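Side-chain contacts in acetyltransferase (Brucella abortus str. 2308 A, PDB 4ZBG), which probably transfers the acetyl group of acetyl-CoA, which it binds, to an acceptor amine, as an N-acetyltransferase of the GNAT family: residues 19-22 with 23-26; 59-63 with 64-68. One frame throughout, in Å; residues are numbered along the deposited sequence.

Contact 1. Residues 19-22 with 23-26; sequences AAEI and RQVT
Ile-22 meets Thr-26 one helical turn further on, and its carbonyl oxygen takes two bonds from that residue. Thr-26 N gives the regular helical bond to Ile-22 O at 2.9 Å, while Thr-26 OG1 donates to Ile-22 O at 2.8 Å from the opposite face of the carbonyl plane. The hydroxyl can fold back because OG1 lies beside its own backbone N (chi1 -60°); a buried polar group is thereby satisfied within the helix. Ile-22 CG2 passes the hydroxyl obliquely, 4.1 Å from Thr-26 OG1. Arg-23 makes its contact through its root: Arg-23 N bonds to Ala-19 O, and Arg-23 CB lies 3.6 Å from Ala-19 O. Beyond that the chain runs out extended, to salt bridges with Glu-27 through NE and Asp-45 through NH1. On the strand-facing side Val-25 N bonds to Glu-21 O at 2.9 Å, and Val-25 CG2 rests 3.4 Å from Glu-21 O. All this is the first part of helix 19-30. Its Ala-19, Ile-22, Arg-23 and Thr-26 touch helix 40-49, whereas Glu-21, Ile-22 and Val-25 lean on strand 64-76.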
loop_
_atom_site.group_PDB
_atom_site.type_symbol
_atom_site.label_atom_id
_atom_site.label_comp_id
_atom_site.label_asym_id
_atom_site.label_seq_id
_atom_site.Cartn_x
_atom_site.Cartn_y
_atom_site.Cartn_z
ATOM N N ALA A 19 -9.446 11.268 -4.892
ATOM C CA ALA A 19 -8.179 11.136 -5.612
ATOM C C ALA A 19 -7.207 12.286 -5.346
ATOM O O ALA A 19 -6.015 12.065 -5.124
ATOM C CB ALA A 19 -8.424 10.966 -7.111
ATOM N N ALA A 20 -7.707 13.515 -5.364
ATOM C CA ALA A 20 -6.835 14.668 -5.182
ATOM C C ALA A 20 -6.250 14.671 -3.785
ATOM O O ALA A 20 -5.060 14.879 -3.604
ATOM C CB ALA A 20 -7.585 15.967 -5.460
ATOM N N GLU A 21 -7.088 14.428 -2.787
ATOM C CA GLU A 21 -6.610 14.443 -1.416
ATOM C C GLU A 21 -5.639 13.299 -1.105
ATOM O O GLU A 21 -4.658 13.483 -0.380
ATOM C CB GLU A 21 -7.774 14.420 -0.446
ATOM C CG GLU A 21 -7.327 14.705 0.945
ATOM C CD GLU A 21 -8.453 15.120 1.850
ATOM O OE1 GLU A 21 -9.585 15.333 1.368
ATOM O OE2 GLU A 21 -8.196 15.252 3.048
ATOM N N ILE A 22 -5.913 12.115 -1.643
ATOM C CA ILE A 22 -4.988 10.996 -1.495
ATOM C C ILE A 22 -3.621 11.398 -2.034
ATOM O O ILE A 22 -2.589 11.126 -1.417
ATOM C CB ILE A 22 -5.521 9.737 -2.210
ATOM C CG1 ILE A 22 -6.686 9.126 -1.427
ATOM C CG2 ILE A 22 -4.399 8.718 -2.432
ATOM C CD1 ILE A 22 -7.439 8.063 -2.192
ATOM N N ARG A 23 -3.604 12.040 -3.197
ATOM C CA ARG A 23 -2.333 12.411 -3.791
ATOM C C ARG A 23 -1.629 13.492 -2.977
ATOM O O ARG A 23 -0.419 13.464 -2.813
ATOM C CB ARG A 23 -2.508 12.835 -5.248
ATOM C CG ARG A 23 -1.197 13.191 -5.919
ATOM C CD ARG A 23 -1.297 13.003 -7.403
ATOM N NE ARG A 23 -0.081 13.433 -8.078
ATOM C CZ ARG A 23 0.186 13.188 -9.353
ATOM N NH1 ARG A 23 -0.649 12.460 -10.088
ATOM N NH2 ARG A 23 1.308 13.651 -9.879
ATOM N N GLN A 24 -2.401 14.413 -2.417
ATOM C CA GLN A 24 -1.833 15.445 -1.551
ATOM C C GLN A 24 -1.169 14.841 -0.309
ATOM O O GLN A 24 -0.067 15.230 0.073
ATOM C CB GLN A 24 -2.925 16.427 -1.136
ATOM C CG GLN A 24 -2.466 17.539 -0.214
ATOM C CD GLN A 24 -3.627 18.344 0.356
ATOM O OE1 GLN A 24 -4.774 18.204 -0.078
ATOM N NE2 GLN A 24 -3.333 19.183 1.342
ATOM N N VAL A 25 -1.840 13.884 0.318
ATOM C CA VAL A 25 -1.276 13.223 1.487
ATOM C C VAL A 25 -0.010 12.440 1.120
ATOM O O VAL A 25 1.009 12.507 1.816
ATOM C CB VAL A 25 -2.328 12.324 2.154
ATOM C CG1 VAL A 25 -1.687 11.475 3.228
ATOM C CG2 VAL A 25 -3.452 13.183 2.738
ATOM N N THR A 26 -0.084 11.701 0.020
ATOM C CA THR A 26 1.040 10.912 -0.445
ATOM C C THR A 26 2.235 11.826 -0.699
ATOM O O THR A 26 3.355 11.560 -0.252
ATOM C CB THR A 26 0.673 10.171 -1.746
ATOM O OG1 THR A 26 -0.429 9.298 -1.492
ATOM C CG2 THR A 26 1.825 9.355 -2.265
#

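Contact 2. Residues 59-63 with 64-68; sequences AEEDG and QVLGH
Ala-59 O is gripped by two successive backbone amides: Leu-66 N at 2.7 Å, nearly in line with the C=O bond, and Gly-67 N through a weak bond of 3.5 Å. Two residues facing one make this a classic beta bulge, set in the antiparallel hairpin of strands 55-61 and 64-76 in the GNAT fold. The return bond from Ala-59 N to Gly-67 O completes the pair. Toward the tip the register has moved by one: Glu-60 faces Val-65 in a non-hydrogen-bonded pair, where Glu-60 CA makes a CA-H...O contact of 3.2 Å with Gln-64 O. Glu-61 and Gln-64 then exchange two backbone bonds and close a type I' turn, with Asp-62 and Gly-63 at its corners, both with positive phi.

Among the side chains, Glu-61 and Leu-66 carry the contact. Leu-66 CG sits beside its own N (chi1 -59°), and Leu-66 CD1 reaches Glu-61 CB at 3.7 Å; the carboxylate oxygen Glu-61 OE2 is slightly farther off, 4.0 Å from Leu-66 CD1. Glu-61 continues extended to a salt bridge with Arg-95, while Glu-60 holds Arg-12 and His-10. Ile-100 of helix 100-114 touches both Ala-59 and Leu-66. At the tip Gln-64 is also extended, and a water ties its amide back to the turn: the water accepts from Gln-64 NE2 at 2.7 Å and donates to Glu-61 O at 2.8 Å.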
loop_
_atom_site.group_PDB
_atom_site.type_symbol
_atom_site.label_atom_id
_atom_site.label_comp_id
_atom_site.label_asym_id
_atom_site.label_seq_id
_atom_site.Cartn_x
_atom_site.Cartn_y
_atom_site.Cartn_z
ATOM N N ALA A 59 -7.484 6.425 5.752
ATOM C CA ALA A 59 -7.835 6.713 7.130
ATOM C C ALA A 59 -8.370 8.138 7.129
ATOM O O ALA A 59 -7.680 9.060 6.698
ATOM C CB ALA A 59 -6.617 6.619 8.010
ATOM N N GLU A 60 -9.593 8.314 7.619
ATOM C CA GLU A 60 -10.293 9.586 7.549
ATOM C C GLU A 60 -10.725 10.006 8.947
ATOM O O GLU A 60 -11.190 9.184 9.749
ATOM C CB GLU A 60 -11.520 9.425 6.651
ATOM C CG GLU A 60 -12.348 10.672 6.391
ATOM C CD GLU A 60 -13.432 10.397 5.368
ATOM O OE1 GLU A 60 -14.141 9.380 5.530
ATOM O OE2 GLU A 60 -13.557 11.167 4.390
ATOM N N GLU A 61 -10.575 11.290 9.238
ATOM C CA GLU A 61 -11.019 11.843 10.508
ATOM C C GLU A 61 -11.472 13.269 10.246
ATOM O O GLU A 61 -10.751 14.042 9.605
ATOM C CB GLU A 61 -9.858 11.820 11.494
ATOM C CG GLU A 61 -10.203 12.196 12.913
ATOM C CD GLU A 61 -8.974 12.198 13.787
ATOM O OE1 GLU A 61 -8.438 13.288 14.051
ATOM O OE2 GLU A 61 -8.517 11.107 14.187
ATOM N N ASP A 62 -12.670 13.616 10.720
ATOM C CA ASP A 62 -13.241 14.944 10.486
ATOM C C ASP A 62 -13.254 15.307 8.999
ATOM O O ASP A 62 -13.039 16.464 8.625
ATOM C CB ASP A 62 -12.501 16.008 11.309
ATOM C CG ASP A 62 -12.752 15.867 12.795
ATOM O OD1 ASP A 62 -13.903 15.563 13.172
ATOM O OD2 ASP A 62 -11.805 16.059 13.585
ATOM N N GLY A 63 -13.500 14.308 8.156
ATOM C CA GLY A 63 -13.591 14.518 6.724
ATOM C C GLY A 63 -12.271 14.708 6.003
ATOM O O GLY A 63 -12.259 14.960 4.801
ATOM N N GLN A 64 -11.162 14.580 6.729
ATOM C CA GLN A 64 -9.826 14.739 6.156
ATOM C C GLN A 64 -9.138 13.384 6.024
ATOM O O GLN A 64 -9.221 12.552 6.929
ATOM C CB GLN A 64 -8.974 15.653 7.041
ATOM C CG GLN A 64 -7.550 15.867 6.529
ATOM C CD GLN A 64 -6.716 16.755 7.436
ATOM O OE1 GLN A 64 -6.000 17.652 6.974
ATOM N NE2 GLN A 64 -6.806 16.520 8.727
ATOM N N VAL A 65 -8.470 13.164 4.898
ATOM C CA VAL A 65 -7.650 11.967 4.726
ATOM C C VAL A 65 -6.369 12.138 5.530
ATOM O O VAL A 65 -5.595 13.059 5.277
ATOM C CB VAL A 65 -7.334 11.685 3.246
ATOM C CG1 VAL A 65 -6.381 10.505 3.130
ATOM C CG2 VAL A 65 -8.612 11.427 2.454
ATOM N N LEU A 66 -6.142 11.256 6.498
ATOM C CA LEU A 66 -4.917 11.290 7.291
ATOM C C LEU A 66 -3.847 10.352 6.754
ATOM O O LEU A 66 -2.671 10.523 7.048
ATOM C CB LEU A 66 -5.207 10.894 8.734
ATOM C CG LEU A 66 -6.212 11.732 9.511
ATOM C CD1 LEU A 66 -6.245 11.224 10.937
ATOM C CD2 LEU A 66 -5.849 13.212 9.465
ATOM N N GLY A 67 -4.263 9.337 6.006
ATOM C CA GLY A 67 -3.341 8.332 5.529
ATOM C C GLY A 67 -3.968 7.538 4.421
ATOM O O GLY A 67 -5.192 7.542 4.264
ATOM N N HIS A 68 -3.122 6.855 3.662
ATOM C CA HIS A 68 -3.550 6.111 2.495
ATOM C C HIS A 68 -2.643 4.901 2.296
ATOM O O HIS A 68 -1.451 4.942 2.619
ATOM C CB HIS A 68 -3.493 6.996 1.247
ATOM C CG HIS A 68 -3.726 6.236 -0.014
ATOM N ND1 HIS A 68 -2.704 5.868 -0.864
ATOM C CD2 HIS A 68 -4.863 5.721 -0.537
ATOM C CE1 HIS A 68 -3.208 5.170 -1.867
ATOM N NE2 HIS A 68 -4.515 5.071 -1.691
HETATM O O HOH W 1 -8.618 15.617 10.467
#

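From the N terminus the chain first forms contact 1, two turns at the start of helix 19-30, and later contact 2, where strand 55-61 reverses into strand 64-76. The two are in series, neither nested nor crossed; only contact 2 closes a loop, the tight turn of the hairpin. They meet in space, with centres about 10 Å apart. Glu-21 OE2 probably accepts a hydrogen bond from Val-65 N at 2.8 Å, Val-25 CG2 packs against Val-65 O, and Ile-22 CG2 lies 3.5 Å from His-68 CG. The helix is thus fastened to the sheet near bound acetyl-CoA, about 7 Å from the side chain of Val-25.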